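Local coordinates for protein probable glucarate dehydratase (PDB 3VDG) that probably catalyses the metal-dependent dehydration of D-glucarate, as an enolase-superfamily lyase that carries a metal ion at the mouth of its barrel, at residues Ala129-Val132 with Asp133-Phe136; Ala247-Pro251 with Gln252-Lys256; Leu289-Asn292 with Met293-Ala297; Leu301-Ala304 with Val305-Ser309; Gly331-Thr335 with Phe336-Leu340. All blocks are in the same frame, centred on the assembly; numbering follows the deposited sequence.

Overall arrangement
All five contacts are local, each joining consecutive residues, yet they sample different depths of the fold. Interactions 1 and 3 are buried: interaction 1 starts helix 131-151, interaction 3 carries Asn292 to the sodium ion at the end of strand 289-291, and they touch where Ala129 meets Val296. Interaction 2, a helix start at the partly buried margin, meets interaction 3 through Ala247 and Met293. Interactions 4 and 5 both close helices with Schellman motifs, pack together through Val305 and Phe336, and reach the second subunit. A side-chain hydroxyl accepts main-chain amides in interactions 1 to 3, beside carbonyl acceptors in 1 and 2, whereas carbonyls close the helix ends of 4 and 5.

Interaction 1: residues Ala129-Val132 with Asp133-Phe136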
# COMPACT_ATOMS: atom_id res chain seq x y z
N ALA A 129 -13.55 14.33 2.69
CA ALA A 129 -12.33 13.85 2.00
C ALA A 129 -11.15 14.79 2.22
O ALA A 129 -11.33 15.99 2.42
CB ALA A 129 -12.58 13.62 0.52
N SER A 130 -9.94 14.24 2.20
CA SER A 130 -8.71 15.03 2.38
C SER A 130 -8.55 16.05 1.26
O SER A 130 -8.72 15.72 0.07
CB SER A 130 -7.49 14.09 2.41
OG SER A 130 -6.29 14.77 2.05
N VAL A 131 -8.27 17.29 1.62
CA VAL A 131 -8.03 18.31 0.60
C VAL A 131 -6.70 18.05 -0.12
O VAL A 131 -6.62 18.20 -1.34
CB VAL A 131 -8.01 19.73 1.19
CG1 VAL A 131 -7.58 20.73 0.12
CG2 VAL A 131 -9.40 20.10 1.70
N VAL A 132 -5.68 17.66 0.62
CA VAL A 132 -4.38 17.39 0.02
C VAL A 132 -4.52 16.26 -1.01
O VAL A 132 -4.03 16.35 -2.14
CB VAL A 132 -3.33 17.05 1.08
CG1 VAL A 132 -2.07 16.49 0.43
CG2 VAL A 132 -2.99 18.30 1.89
N ASP A 133 -5.22 15.21 -0.62
CA ASP A 133 -5.38 14.08 -1.56
C ASP A 133 -6.14 14.42 -2.84
O ASP A 133 -5.77 13.96 -3.91
CB ASP A 133 -5.93 12.84 -0.85
CG ASP A 133 -4.85 12.12 -0.01
OD1 ASP A 133 -3.65 12.12 -0.40
OD2 ASP A 133 -5.18 11.54 1.05
N ARG A 134 -7.19 15.24 -2.74
CA ARG A 134 -7.93 15.67 -3.93
C ARG A 134 -7.06 16.52 -4.85
O ARG A 134 -7.19 16.44 -6.07
CB ARG A 134 -9.19 16.46 -3.52
CG ARG A 134 -10.37 15.58 -3.17
CD ARG A 134 -11.57 16.42 -2.74
NE ARG A 134 -11.35 16.97 -1.41
CZ ARG A 134 -12.22 17.74 -0.76
NH1 ARG A 134 -13.39 18.06 -1.32
NH2 ARG A 134 -11.92 18.17 0.45
N VAL A 135 -6.18 17.34 -4.27
CA VAL A 135 -5.31 18.21 -5.08
C VAL A 135 -4.14 17.43 -5.68
O VAL A 135 -3.81 17.61 -6.84
CB VAL A 135 -4.82 19.42 -4.27
CG1 VAL A 135 -3.86 20.26 -5.10
CG2 VAL A 135 -6.02 20.25 -3.80
N PHE A 136 -3.56 16.53 -4.89
CA PHE A 136 -2.42 15.70 -5.31
C PHE A 136 -2.84 14.72 -6.40
O PHE A 136 -2.11 14.50 -7.37
CB PHE A 136 -1.88 14.96 -4.08
CG PHE A 136 -0.86 13.88 -4.36
CD1 PHE A 136 0.32 14.15 -5.04
CD2 PHE A 136 -1.05 12.59 -3.86
CE1 PHE A 136 1.26 13.15 -5.27
CE2 PHE A 136 -0.12 11.59 -4.08
CZ PHE A 136 1.04 11.87 -4.78
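Arg134 folds its guanidinium back over Ala129, whose CB lies over one face of the group, offset toward the rim, with CB to NE at 4.1 Å. A bend at chi3 (-73°) in an otherwise extended chain turns the group back past the helix start. There NE donates to Ser130 O at 3.3 Å with a nearly straight N-H (165°). The acceptor lies in the guanidinium plane, but the donor stands above the carbonyl plane. Arg134 N reaches the same oxygen at 3.2 Å from the opposite face, so one carbonyl is gripped twice by one residue. Val131 CG2 meets NH2 obliquely at 3.4 Å.

Ser130 is the N-cap of helix 131-151. Its OG accepts from Asp133 N at 2.9 Å, and OG is also hydrogen-bonded to Asp114, whose carboxylate takes Val132 N as well. Asp133 brings CB to 3.5 Å from Ser130 OG, while its OD1 forms salt bridges with Arg104 and Arg325. Further along, Val131 CG1 packs on Val135 CG2 at 4.2 Å, on the side covered by helix 79-92.

The chemistry is that of a buried helix N-terminus rich in polar groups: serine and the Asp114 carboxylate accept its first N-H groups, and the negative charge there would be expected to suit the positive end of the helix dipole. The bond from NE to Ser130 O restrains the arginine side chain, while that from its backbone N belongs to the helix.

Interaction 2: residues Ala247-Pro251 with Gln252-Lys256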
# COMPACT_ATOMS: atom_id res chain seq x y z
N ALA A 247 -27.60 8.13 1.84
CA ALA A 247 -27.92 8.41 3.24
C ALA A 247 -29.28 9.07 3.44
O ALA A 247 -29.49 9.79 4.44
CB ALA A 247 -26.83 9.25 3.91
N ALA A 248 -30.22 8.81 2.55
CA ALA A 248 -31.55 9.45 2.66
C ALA A 248 -32.46 8.83 3.72
O ALA A 248 -33.58 9.32 3.90
CB ALA A 248 -32.26 9.46 1.32
N TRP A 249 -32.02 7.76 4.38
CA TRP A 249 -32.91 7.03 5.32
C TRP A 249 -32.41 7.02 6.73
O TRP A 249 -31.20 7.09 6.97
CB TRP A 249 -33.09 5.58 4.91
CG TRP A 249 -33.49 5.38 3.48
CD1 TRP A 249 -34.32 6.18 2.70
CD2 TRP A 249 -33.10 4.26 2.62
NE1 TRP A 249 -34.44 5.66 1.43
CE2 TRP A 249 -33.74 4.50 1.33
CE3 TRP A 249 -32.31 3.13 2.79
CZ2 TRP A 249 -33.58 3.62 0.26
CZ3 TRP A 249 -32.15 2.26 1.70
CH2 TRP A 249 -32.76 2.51 0.47
N THR A 250 -33.33 6.90 7.68
CA THR A 250 -32.94 6.68 9.07
C THR A 250 -32.48 5.23 9.21
O THR A 250 -32.72 4.40 8.31
CB THR A 250 -34.12 6.85 10.02
OG1 THR A 250 -35.10 5.86 9.71
CG2 THR A 250 -34.74 8.24 9.88
N PRO A 251 -31.83 4.90 10.33
CA PRO A 251 -31.40 3.52 10.42
C PRO A 251 -32.58 2.55 10.47
O PRO A 251 -32.49 1.44 9.93
CB PRO A 251 -30.59 3.49 11.73
CG PRO A 251 -30.07 4.89 11.87
CD PRO A 251 -31.23 5.74 11.39
N GLN A 252 -33.70 2.96 11.08
CA GLN A 252 -34.87 2.08 11.20
C GLN A 252 -35.49 1.82 9.83
O GLN A 252 -35.89 0.71 9.50
CB GLN A 252 -35.93 2.67 12.17
CG GLN A 252 -35.44 2.83 13.61
CD GLN A 252 -34.28 3.82 13.75
OE1 GLN A 252 -34.25 4.89 13.12
NE2 GLN A 252 -33.30 3.47 14.57
N THR A 253 -35.58 2.86 9.03
CA THR A 253 -36.08 2.70 7.68
C THR A 253 -35.13 1.82 6.85
O THR A 253 -35.58 1.00 6.05
CB THR A 253 -36.29 4.08 7.03
OG1 THR A 253 -37.34 4.78 7.72
CG2 THR A 253 -36.63 3.95 5.55
N SER A 254 -33.82 1.99 7.05
CA SER A 254 -32.82 1.24 6.27
C SER A 254 -32.96 -0.25 6.52
O SER A 254 -32.82 -1.07 5.60
CB SER A 254 -31.41 1.69 6.68
OG SER A 254 -31.24 3.08 6.40
N VAL A 255 -33.18 -0.60 7.78
CA VAL A 255 -33.28 -2.00 8.18
C VAL A 255 -34.51 -2.63 7.51
O VAL A 255 -34.47 -3.79 7.10
CB VAL A 255 -33.30 -2.15 9.71
CG1 VAL A 255 -33.76 -3.55 10.12
CG2 VAL A 255 -31.94 -1.83 10.31
N LYS A 256 -35.59 -1.87 7.36
CA LYS A 256 -36.76 -2.39 6.65
C LYS A 256 -36.49 -2.60 5.17
O LYS A 256 -36.93 -3.60 4.57
CB LYS A 256 -37.97 -1.45 6.83
CG LYS A 256 -38.52 -1.48 8.25
CD LYS A 256 -39.47 -0.32 8.49
CE LYS A 256 -39.82 -0.19 9.96
NZ LYS A 256 -40.55 1.08 10.21
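The chain runs extended through Trp249 and Thr250 (psi 153° and 166°) and turns helical at Pro251, so Thr250 is the N-cap of helix 251-260. Thr250 O accepts from Ser254 N at 2.9 Å, and Pro251 O from Val255 N at 3.0 Å, which starts the helical ladder.

The threonine hydroxyl sits between its own N and carbonyl carbon (chi1 63°), a position from which OG1 receives Thr253 N at 3.1 Å in a nearly straight bond. Thr253 OG1 is hydrogen-bonded outside the two segments, to the main-chain O of Trp445, the last residue of the chain. Ser254 turns OG back along the helix to donate to Thr250 O at 2.8 Å, from above the carbonyl plane; that oxygen therefore holds both the amide and the hydroxyl of one residue. The same OG lies at the edge of the Trp249 ring, near its plane, and 3.4 Å from Trp249 CB. Thr253 CG2 approaches Trp249 CB at 3.9 Å, the two side chains crossing at about a right angle. Gln252, bent at chi2, runs beside Pro251, bringing OE1 to 3.6 Å from the proline CD. Beyond the contact, Trp249 also packs on Pro222 and Glu225 of helix 222-235.

A threonine N-cap followed by proline at the first helical position is a classic helix start, here at the strand-to-helix loop of a beta-alpha unit in the enolase-type barrel.

Interaction 3: residues Leu289-Asn292 with Met293-Ala297; sequences LATN and MCVVA. With NA (sodium ion), chain C; FMT (formic acid), chain B.
Thr291 spans the turn that follows its strand. CB comes within 3.9 Å of Cys294 SG, and the two branches then part. OG1, placed anti to the backbone N (chi1 -172°), accepts from both Met293 N at 2.9 Å and Cys294 N at 3.0 Å, with N-H angles of 172° and 164°. Asp270 OD1 is a further hydrogen-bond partner of this hydroxyl, while the other carboxylate oxygen of Asp270 takes Asn292 N. CG2 goes to Val295, meeting its CB at 3.8 Å, and the two side chains cross at about a right angle. One hydroxyl thus holds two successive amides and fixes the course of the chain just past Asn292.

Asn292 points its CB away from the following residues, and its amide reaches the sodium ion: OD1 binds the metal at 2.2 Å, with Asp244, Glu269 and two waters as the other ligands. ND2 makes weak bonds to one of those waters and to a formate oxygen; the formate probably comes from the crystallisation liquor and is also held by His343 and Asn246. On the backbone side, Val296 CG1 comes to 3.2 Å from Asn292 O, a buried oxygen that has no polar partner in the model.

The turn leaves the C-terminal end of strand 289-291, which pairs with strands 267-269 and 312-315. Tyr319 of helix 317-320 packs on Asn292 and Val296, and Leu275 of helix 275-284 on Cys294.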
# COMPACT_ATOMS: atom_id res chain seq x y z
N LEU A 289 -23.09 -3.76 3.66
CA LEU A 289 -23.21 -2.33 3.42
C LEU A 289 -21.93 -1.82 2.79
O LEU A 289 -20.83 -2.23 3.19
CB LEU A 289 -23.44 -1.56 4.72
CG LEU A 289 -24.73 -1.90 5.48
CD1 LEU A 289 -24.98 -0.79 6.51
CD2 LEU A 289 -25.89 -2.00 4.49
N ALA A 290 -22.07 -0.93 1.82
CA ALA A 290 -20.95 -0.28 1.16
C ALA A 290 -21.01 1.21 1.43
O ALA A 290 -22.07 1.74 1.76
CB ALA A 290 -21.01 -0.53 -0.34
N THR A 291 -19.89 1.91 1.27
CA THR A 291 -19.92 3.35 1.43
C THR A 291 -18.95 4.09 0.51
O THR A 291 -17.88 3.57 0.17
CB THR A 291 -19.56 3.74 2.87
OG1 THR A 291 -19.78 5.16 3.02
CG2 THR A 291 -18.10 3.44 3.14
N ASN A 292 -19.34 5.29 0.10
CA ASN A 292 -18.40 6.32 -0.33
C ASN A 292 -18.77 7.64 0.32
O ASN A 292 -18.63 8.70 -0.29
CB ASN A 292 -18.41 6.52 -1.84
CG ASN A 292 -19.81 6.72 -2.38
OD1 ASN A 292 -20.36 5.83 -3.03
ND2 ASN A 292 -20.40 7.88 -2.12
N MET A 293 -19.29 7.58 1.53
CA MET A 293 -19.66 8.80 2.22
C MET A 293 -19.09 8.84 3.61
O MET A 293 -18.59 9.86 4.04
CB MET A 293 -21.19 8.98 2.26
CG MET A 293 -21.80 9.29 0.91
SD MET A 293 -23.61 9.39 1.00
CE MET A 293 -23.77 11.02 1.73
N CYS A 294 -19.13 7.73 4.34
CA CYS A 294 -18.59 7.77 5.70
C CYS A 294 -17.17 7.25 5.80
O CYS A 294 -16.55 7.33 6.85
CB CYS A 294 -19.54 7.10 6.72
SG CYS A 294 -19.85 5.36 6.39
N VAL A 295 -16.64 6.71 4.69
CA VAL A 295 -15.22 6.38 4.58
C VAL A 295 -14.67 6.93 3.24
O VAL A 295 -14.81 6.28 2.20
CB VAL A 295 -14.95 4.86 4.65
CG1 VAL A 295 -13.45 4.58 4.59
CG2 VAL A 295 -15.52 4.26 5.93
N VAL A 296 -14.08 8.12 3.29
CA VAL A 296 -13.60 8.80 2.09
C VAL A 296 -12.17 9.32 2.28
O VAL A 296 -11.63 10.03 1.41
CB VAL A 296 -14.54 9.97 1.67
CG1 VAL A 296 -15.91 9.45 1.25
CG2 VAL A 296 -14.68 10.98 2.80
N ALA A 297 -11.56 8.96 3.40
CA ALA A 297 -10.19 9.40 3.73
C ALA A 297 -9.54 8.36 4.64
O ALA A 297 -10.23 7.68 5.40
CB ALA A 297 -10.21 10.76 4.42
NA NA C . -22.43 5.50 -3.67
C FMT B . -22.57 10.03 -5.09
O1 FMT B . -22.71 9.00 -4.43
O2 FMT B . -21.35 10.55 -5.29
O HOH W 1 -23.21 6.74 -1.81
O HOH W 2 -22.19 6.82 -5.53

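Interaction 4: residues Leu301-Ala304 with Val305-Ser309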
# COMPACT_ATOMS: atom_id res chain seq x y z
N LEU A 301 -10.71 5.28 8.34
CA LEU A 301 -10.72 3.80 8.33
C LEU A 301 -10.72 3.15 9.73
O LEU A 301 -11.46 2.20 9.98
CB LEU A 301 -9.55 3.26 7.49
CG LEU A 301 -9.82 3.34 5.98
CD1 LEU A 301 -8.51 3.21 5.20
CD2 LEU A 301 -10.82 2.27 5.55
N PRO A 302 -9.88 3.65 10.65
CA PRO A 302 -9.85 2.95 11.95
C PRO A 302 -11.21 2.95 12.67
O PRO A 302 -11.59 1.92 13.24
CB PRO A 302 -8.81 3.75 12.74
CG PRO A 302 -7.93 4.37 11.71
CD PRO A 302 -8.80 4.65 10.51
N ALA A 303 -11.93 4.06 12.65
CA ALA A 303 -13.25 4.10 13.29
C ALA A 303 -14.24 3.18 12.56
O ALA A 303 -15.00 2.45 13.20
CB ALA A 303 -13.79 5.52 13.37
N ALA A 304 -14.21 3.19 11.23
CA ALA A 304 -15.11 2.33 10.46
C ALA A 304 -14.86 0.86 10.77
O ALA A 304 -15.80 0.06 10.86
CB ALA A 304 -14.98 2.58 8.95
N VAL A 305 -13.60 0.51 10.91
CA VAL A 305 -13.24 -0.87 11.24
C VAL A 305 -13.68 -1.20 12.68
O VAL A 305 -14.28 -2.25 12.91
CB VAL A 305 -11.72 -1.10 11.05
CG1 VAL A 305 -11.28 -2.39 11.72
CG2 VAL A 305 -11.37 -1.11 9.57
N ALA A 306 -13.38 -0.33 13.63
CA ALA A 306 -13.72 -0.61 15.04
C ALA A 306 -15.24 -0.76 15.24
O ALA A 306 -15.70 -1.60 16.00
CB ALA A 306 -13.17 0.47 15.97
N LYS A 307 -16.03 0.05 14.54
CA LYS A 307 -17.48 0.04 14.69
C LYS A 307 -18.19 -1.00 13.84
O LYS A 307 -19.38 -1.23 14.02
CB LYS A 307 -18.03 1.42 14.34
CG LYS A 307 -17.71 2.49 15.37
CD LYS A 307 -17.97 3.87 14.77
CE LYS A 307 -17.51 4.98 15.69
NZ LYS A 307 -18.41 5.09 16.86
N ASN A 308 -17.47 -1.62 12.91
CA ASN A 308 -18.13 -2.51 11.94
C ASN A 308 -19.22 -1.78 11.17
O ASN A 308 -20.30 -2.31 10.93
CB ASN A 308 -18.71 -3.74 12.65
CG ASN A 308 -17.63 -4.65 13.20
OD1 ASN A 308 -16.87 -5.25 12.45
ND2 ASN A 308 -17.54 -4.75 14.53
N SER A 309 -18.93 -0.54 10.77
CA SER A 309 -19.92 0.27 10.08
C SER A 309 -20.16 -0.17 8.65
O SER A 309 -21.26 -0.01 8.13
CB SER A 309 -19.49 1.73 10.06
OG SER A 309 -19.31 2.18 11.38
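A positive phi at Asn308 (57°) turns the chain out of helix 301-307 and brings Ser309 N back to the last turn, where it donates to Ala304 O at 3.2 Å with an N-H angle of 159°. Within the following residues Asn308 N bonds to Val305 O, and the pattern is a Schellman motif closing the helix C-terminus. Upstream the regular ladder is intact: Val305 N meets Leu301 O at 2.9 Å, and the amides of Ala306 and Lys307 bond in the same way to Pro302 O and Ala303 O.

Val305 and Lys307 lie against carbonyls of the preceding turn. Val305 places CG2 beside its own N, opposite the carbonyl carbon, which sets that methyl 3.3 Å from Leu301 O. Lys307 leaves the backbone over Ala303 O, its CB at 3.4 Å and CG and CD scarcely further. The chain stays extended until a bend at chi4 (-71°), and CE passes 4.4 Å from Ala303 CB. The Lys307 ammonium group then forms a salt bridge with Asp276, tying the helix end to helix 275-284. Ser309 turns OG to the carbonyl of Leu275, so both polar ends are bonded to the start of helix 275-284.

Helix 301-307 is the crossover of the beta-alpha-beta unit between strands 289-291 and 312-315. Leu275 packs on Ala303 and Ala304 from one neighbouring helix, while helix 323-336 meets Leu301 and Val305; Thr335 and Phe336 of the second subunit pack on Leu301 and Pro302.

Interaction 5: residues Gly331-Thr335 with Phe336-Leu340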
# COMPACT_ATOMS: atom_id res chain seq x y z
N GLY A 331 -5.14 -2.66 -0.25
CA GLY A 331 -4.41 -3.56 0.65
C GLY A 331 -4.93 -3.46 2.08
O GLY A 331 -5.00 -4.45 2.79
N ILE A 332 -5.32 -2.27 2.51
CA ILE A 332 -5.90 -2.12 3.84
C ILE A 332 -7.24 -2.87 3.91
O ILE A 332 -7.50 -3.59 4.87
CB ILE A 332 -6.12 -0.65 4.22
CG1 ILE A 332 -4.79 0.08 4.40
CG2 ILE A 332 -6.95 -0.55 5.50
CD1 ILE A 332 -4.92 1.60 4.39
N CYS A 333 -8.08 -2.70 2.89
CA CYS A 333 -9.36 -3.43 2.83
C CYS A 333 -9.15 -4.94 2.88
O CYS A 333 -9.81 -5.65 3.64
CB CYS A 333 -10.15 -3.05 1.57
SG CYS A 333 -10.81 -1.37 1.70
N ASP A 334 -8.22 -5.43 2.06
CA ASP A 334 -7.92 -6.86 2.06
C ASP A 334 -7.49 -7.31 3.46
O ASP A 334 -7.95 -8.32 3.96
CB ASP A 334 -6.81 -7.17 1.07
CG ASP A 334 -6.72 -8.67 0.75
OD1 ASP A 334 -7.76 -9.35 0.80
OD2 ASP A 334 -5.62 -9.16 0.46
N THR A 335 -6.62 -6.53 4.10
CA THR A 335 -6.10 -6.90 5.42
C THR A 335 -7.20 -6.94 6.48
O THR A 335 -7.23 -7.83 7.32
CB THR A 335 -5.02 -5.89 5.86
OG1 THR A 335 -3.94 -5.96 4.93
CG2 THR A 335 -4.50 -6.19 7.27
N PHE A 336 -8.09 -5.96 6.45
CA PHE A 336 -9.11 -5.85 7.49
C PHE A 336 -10.44 -6.50 7.12
O PHE A 336 -11.45 -6.31 7.79
CB PHE A 336 -9.28 -4.39 7.91
CG PHE A 336 -8.16 -3.89 8.75
CD1 PHE A 336 -6.97 -3.46 8.17
CD2 PHE A 336 -8.26 -3.89 10.15
CE1 PHE A 336 -5.90 -3.03 8.95
CE2 PHE A 336 -7.21 -3.45 10.94
CZ PHE A 336 -6.02 -3.02 10.34
N GLY A 337 -10.44 -7.27 6.04
CA GLY A 337 -11.62 -8.07 5.67
C GLY A 337 -12.76 -7.29 5.06
O GLY A 337 -13.92 -7.70 5.16
N LEU A 338 -12.45 -6.17 4.41
CA LEU A 338 -13.46 -5.35 3.73
C LEU A 338 -13.45 -5.61 2.23
O LEU A 338 -12.37 -5.76 1.63
CB LEU A 338 -13.16 -3.87 3.98
CG LEU A 338 -13.10 -3.41 5.44
CD1 LEU A 338 -12.67 -1.95 5.51
CD2 LEU A 338 -14.45 -3.61 6.11
N GLY A 339 -14.62 -5.63 1.61
CA GLY A 339 -14.68 -5.76 0.15
C GLY A 339 -14.31 -4.42 -0.48
O GLY A 339 -14.26 -3.39 0.21
N LEU A 340 -14.06 -4.43 -1.78
CA LEU A 340 -13.59 -3.20 -2.47
C LEU A 340 -14.32 -3.03 -3.78
O LEU A 340 -14.37 -3.95 -4.60
CB LEU A 340 -12.09 -3.28 -2.74
CG LEU A 340 -11.49 -2.02 -3.40
CD1 LEU A 340 -11.44 -0.88 -2.39
CD2 LEU A 340 -10.09 -2.33 -3.92
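Phe336 meets Ile332 one helical turn back, CD1 lying 3.9 Å from Ile332 CG2 as the two side chains cross at a slant. The ring also presents its edge to Ile332 O, which lies near the ring plane, 3.3 Å from CD1. Thr335 runs alongside, with CG2 3.8 Å from CD1. On another side of the helix, Cys333 packs CB on Leu338 CB at 3.9 Å, and its SG lies 4.2 Å from Leu340 CD1.

Backbone bonds position this shell. Phe336 N donates to Ile332 O at 2.9 Å. Leu338 N turns back to Cys333 O at 2.8 Å (157°), and a weak bond runs from Gly337 N to Asp334 O. The reversal occurs at Gly337, whose positive phi (75°) favours glycine. One turn earlier, Gly331 O is held from opposite faces of its plane by Thr335 N and Thr335 OG1; the hydroxyl bond restrains the threonine's chi1.

Further out, Val313 of strand 312-315 touches Cys333 and Leu338, and Val305 of helix 301-307 touches Phe336. Across the subunit interface, Phe336 stacks on Phe336 of the second subunit, and Ile332 meets its counterpart there.

The six-to-one bond, Leu338 N to Cys333 O, with a glycine of positive phi identifies a Schellman motif. It ends helix 323-336 and leads directly into strand 339-342, a helix-to-strand turn of the beta-alpha barrel.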